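Local coordinates for protein putative esterase aq_1494 (PDB 2EGR) that probably hydrolyses acyl-CoA thioesters, as a putative esterase of the 4-hydroxybenzoyl-CoA thioesterase family, at residues G18-F29 and A59-F68. Sequence-based numbering, arbitrary orientation.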
# COMPACT_ATOMS: atom_id res chain seq x y z
N GLY A 18 2.63 15.22 3.04
CA GLY A 18 1.89 15.89 1.93
C GLY A 18 2.48 15.61 0.56
O GLY A 18 2.16 16.30 -0.42
N ILE A 19 3.33 14.59 0.49
CA ILE A 19 3.97 14.18 -0.76
C ILE A 19 3.69 12.73 -1.07
O ILE A 19 3.29 11.96 -0.20
CB ILE A 19 5.53 14.39 -0.73
CG1 ILE A 19 6.21 13.44 0.29
CG2 ILE A 19 5.84 15.88 -0.48
CD1 ILE A 19 7.75 13.61 0.38
N VAL A 20 3.98 12.32 -2.30
CA VAL A 20 3.95 10.88 -2.62
C VAL A 20 5.04 10.12 -1.86
O VAL A 20 6.23 10.46 -1.92
CB VAL A 20 4.06 10.63 -4.12
CG1 VAL A 20 4.12 9.12 -4.43
CG2 VAL A 20 2.84 11.26 -4.80
N HIS A 21 4.62 9.06 -1.14
CA HIS A 21 5.58 8.30 -0.37
C HIS A 21 6.66 7.69 -1.30
O HIS A 21 6.33 7.16 -2.38
CB HIS A 21 4.89 7.18 0.44
CG HIS A 21 5.82 6.46 1.36
ND1 HIS A 21 6.13 6.91 2.64
CD2 HIS A 21 6.54 5.33 1.18
CE1 HIS A 21 7.00 6.08 3.19
NE2 HIS A 21 7.26 5.12 2.33
N HIS A 22 7.93 7.70 -0.89
CA HIS A 22 9.01 7.24 -1.77
C HIS A 22 8.84 5.81 -2.33
O HIS A 22 9.27 5.51 -3.44
CB HIS A 22 10.40 7.40 -1.12
CG HIS A 22 10.62 6.55 0.10
ND1 HIS A 22 10.24 6.95 1.36
CD2 HIS A 22 11.21 5.34 0.25
CE1 HIS A 22 10.58 6.02 2.23
NE2 HIS A 22 11.17 5.03 1.59
N SER A 23 8.19 4.92 -1.55
CA SER A 23 8.05 3.56 -1.95
C SER A 23 7.08 3.43 -3.14
O SER A 23 7.12 2.46 -3.83
CB SER A 23 7.52 2.70 -0.79
OG SER A 23 6.19 3.06 -0.46
N ASN A 24 6.18 4.40 -3.32
CA ASN A 24 5.16 4.32 -4.38
C ASN A 24 5.78 4.59 -5.75
O ASN A 24 5.21 4.20 -6.76
CB ASN A 24 4.01 5.30 -4.12
CG ASN A 24 3.11 4.86 -2.95
OD1 ASN A 24 2.53 5.68 -2.22
ND2 ASN A 24 2.98 3.59 -2.80
N TYR A 25 6.92 5.27 -5.78
CA TYR A 25 7.61 5.48 -7.09
C TYR A 25 7.92 4.16 -7.75
O TYR A 25 7.74 4.03 -8.96
CB TYR A 25 8.85 6.38 -6.95
CG TYR A 25 8.56 7.82 -6.68
CD1 TYR A 25 8.80 8.79 -7.68
CD2 TYR A 25 8.04 8.26 -5.44
CE1 TYR A 25 8.55 10.13 -7.45
CE2 TYR A 25 7.76 9.64 -5.18
CZ TYR A 25 8.05 10.57 -6.21
OH TYR A 25 7.82 11.90 -6.01
N PHE A 26 8.32 3.14 -6.96
CA PHE A 26 8.58 1.82 -7.52
C PHE A 26 7.33 1.21 -8.12
O PHE A 26 7.41 0.50 -9.12
CB PHE A 26 9.26 0.91 -6.50
CG PHE A 26 10.57 1.49 -6.04
CD1 PHE A 26 11.72 1.39 -6.86
CD2 PHE A 26 10.62 2.24 -4.87
CE1 PHE A 26 12.92 1.98 -6.44
CE2 PHE A 26 11.82 2.87 -4.46
CZ PHE A 26 12.97 2.72 -5.25
N ARG A 27 6.18 1.50 -7.51
CA ARG A 27 4.89 1.02 -8.05
C ARG A 27 4.56 1.69 -9.38
O ARG A 27 4.14 0.99 -10.34
CB ARG A 27 3.79 1.23 -7.02
CG ARG A 27 4.10 0.42 -5.73
CD ARG A 27 3.06 0.65 -4.60
NE ARG A 27 3.40 -0.24 -3.45
CZ ARG A 27 2.52 -0.65 -2.53
NH1 ARG A 27 1.26 -0.17 -2.56
NH2 ARG A 27 2.93 -1.50 -1.55
N TYR A 28 4.80 3.00 -9.45
CA TYR A 28 4.65 3.75 -10.69
C TYR A 28 5.56 3.18 -11.78
O TYR A 28 5.10 2.99 -12.90
CB TYR A 28 4.99 5.22 -10.51
CG TYR A 28 4.12 6.04 -9.57
CD1 TYR A 28 2.82 5.67 -9.27
CD2 TYR A 28 4.63 7.21 -9.03
CE1 TYR A 28 2.03 6.49 -8.43
CE2 TYR A 28 3.89 8.03 -8.22
CZ TYR A 28 2.57 7.65 -7.92
OH TYR A 28 1.83 8.49 -7.12
N PHE A 29 6.82 2.86 -11.45
CA PHE A 29 7.71 2.22 -12.46
C PHE A 29 7.19 0.89 -12.94
O PHE A 29 7.32 0.54 -14.12
CB PHE A 29 9.15 2.06 -11.91
CG PHE A 29 9.71 3.31 -11.35
CD1 PHE A 29 9.38 4.57 -11.88
CD2 PHE A 29 10.60 3.27 -10.26
CE1 PHE A 29 9.89 5.73 -11.35
CE2 PHE A 29 11.12 4.44 -9.74
CZ PHE A 29 10.77 5.68 -10.26
N ALA A 59 17.01 -2.18 -7.59
CA ALA A 59 16.29 -0.95 -7.94
C ALA A 59 16.89 0.23 -7.21
O ALA A 59 17.33 0.10 -6.04
CB ALA A 59 14.78 -1.11 -7.60
N TYR A 60 16.87 1.39 -7.86
CA TYR A 60 17.45 2.59 -7.36
C TYR A 60 16.54 3.75 -7.74
O TYR A 60 16.02 3.82 -8.87
CB TYR A 60 18.84 2.83 -8.01
CG TYR A 60 19.41 4.18 -7.70
CD1 TYR A 60 20.00 4.45 -6.45
CD2 TYR A 60 19.32 5.23 -8.62
CE1 TYR A 60 20.51 5.72 -6.16
CE2 TYR A 60 19.84 6.49 -8.34
CZ TYR A 60 20.45 6.72 -7.11
OH TYR A 60 20.92 7.97 -6.80
N CYS A 61 16.33 4.67 -6.80
CA CYS A 61 15.62 5.90 -7.10
C CYS A 61 16.26 7.09 -6.41
O CYS A 61 16.64 7.00 -5.23
CB CYS A 61 14.11 5.83 -6.75
SG CYS A 61 13.13 7.16 -7.50
N GLU A 62 16.43 8.17 -7.17
CA GLU A 62 16.86 9.45 -6.65
C GLU A 62 15.75 10.47 -6.76
O GLU A 62 15.12 10.65 -7.83
CB GLU A 62 18.20 9.95 -7.26
CG GLU A 62 18.32 9.89 -8.75
CD GLU A 62 19.75 10.22 -9.22
OE1 GLU A 62 20.71 10.04 -8.42
OE2 GLU A 62 19.90 10.63 -10.40
N TYR A 63 15.52 11.15 -5.65
CA TYR A 63 14.37 12.02 -5.46
C TYR A 63 14.81 13.47 -5.45
O TYR A 63 15.53 13.92 -4.55
CB TYR A 63 13.62 11.65 -4.16
CG TYR A 63 13.16 10.19 -4.09
CD1 TYR A 63 11.87 9.83 -4.46
CD2 TYR A 63 14.03 9.19 -3.65
CE1 TYR A 63 11.44 8.48 -4.40
CE2 TYR A 63 13.65 7.85 -3.61
CZ TYR A 63 12.33 7.50 -3.98
OH TYR A 63 11.95 6.19 -3.92
N LYS A 64 14.37 14.22 -6.45
CA LYS A 64 14.82 15.60 -6.60
C LYS A 64 13.79 16.63 -6.13
O LYS A 64 14.13 17.57 -5.43
CB LYS A 64 15.26 15.88 -8.05
CG LYS A 64 16.16 14.80 -8.65
CD LYS A 64 16.28 14.95 -10.19
CE LYS A 64 17.27 13.91 -10.76
NZ LYS A 64 18.71 14.19 -10.37
N LYS A 65 12.53 16.46 -6.54
CA LYS A 65 11.44 17.31 -6.12
C LYS A 65 10.23 16.41 -5.82
O LYS A 65 10.06 15.38 -6.45
CB LYS A 65 11.07 18.30 -7.24
CG LYS A 65 12.21 19.29 -7.67
CD LYS A 65 12.33 20.45 -6.67
CE LYS A 65 13.58 21.33 -6.91
NZ LYS A 65 13.36 22.74 -6.40
N PRO A 66 9.37 16.81 -4.89
CA PRO A 66 8.24 15.93 -4.54
C PRO A 66 7.12 15.95 -5.58
O PRO A 66 7.05 16.86 -6.39
CB PRO A 66 7.72 16.54 -3.24
CG PRO A 66 8.00 18.00 -3.40
CD PRO A 66 9.37 18.04 -4.07
N LEU A 67 6.25 14.94 -5.50
CA LEU A 67 4.97 14.93 -6.19
C LEU A 67 3.87 15.08 -5.13
O LEU A 67 4.00 14.54 -4.01
CB LEU A 67 4.81 13.63 -6.98
CG LEU A 67 5.64 13.41 -8.26
CD1 LEU A 67 5.44 11.98 -8.71
CD2 LEU A 67 5.21 14.39 -9.34
N PHE A 68 2.83 15.83 -5.48
CA PHE A 68 1.73 16.15 -4.59
C PHE A 68 0.47 15.47 -5.09
O PHE A 68 0.40 15.06 -6.24
CB PHE A 68 1.49 17.68 -4.58
CG PHE A 68 2.71 18.48 -4.21
CD1 PHE A 68 3.38 18.24 -3.03
CD2 PHE A 68 3.18 19.49 -5.05
CE1 PHE A 68 4.56 18.99 -2.68
CE2 PHE A 68 4.32 20.25 -4.71
CZ PHE A 68 5.00 19.99 -3.53
O HOH W 1 7.08 12.56 -3.57
O HOH W 2 10.55 12.85 -5.76
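Tyr25 OH is gripped by two waters: one, 2.6 Å from it, donates to Val20 O and accepts from Leu67 N; the other, 2.9 Å from it, donates to Lys65 O. Together they tie the phenol at the base of helix 22-39 to the turn 64-68. Beside them Val20 N gives a direct hydrogen bond to Leu67 O (2.8 Å, 155° at the hydrogen), and Val20 CG2 lies alongside Leu67 CB. Leu67 CG stands anti to its own carbonyl carbon (chi1 -73°), which brings CD1 obliquely against Tyr25 CE1. Tyr63 turns its CE1 edge onto one face of Tyr25, 3.6 Å above the plane and offset toward the rim, in a T-shaped pair with planes at 87°. Its hydroxyl reaches the backbone of His22 and donates to His22 O (2.8 Å) from well above the carbonyl plane, while Phe26 CE2 comes within 3.4 Å of this OH. A valine in place of Tyr63 would probably leave His22 O without this donor and one face of Tyr25 without its edge-on neighbour. Farther along the strand, Cys61 CB packs on Phe26 CZ; SG lies at the edge of Phe29, 3.9 Å from CZ. At the other end, Ile19 CG2 presses on Pro66 CB, and the edge of Phe68 meets Gly18 O. Phe26 also stacks on Phe26 of the second subunit, whose strand pairs antiparallel with 59-62 and continues the sheet. His21, its CB directed away from 59-68, hydrogen-bonds through ND1 to Asp15, the predicted active-site residue. A long helix laid across an antiparallel sheet that runs on into a partner subunit is the hallmark of the hotdog fold of thioesterases.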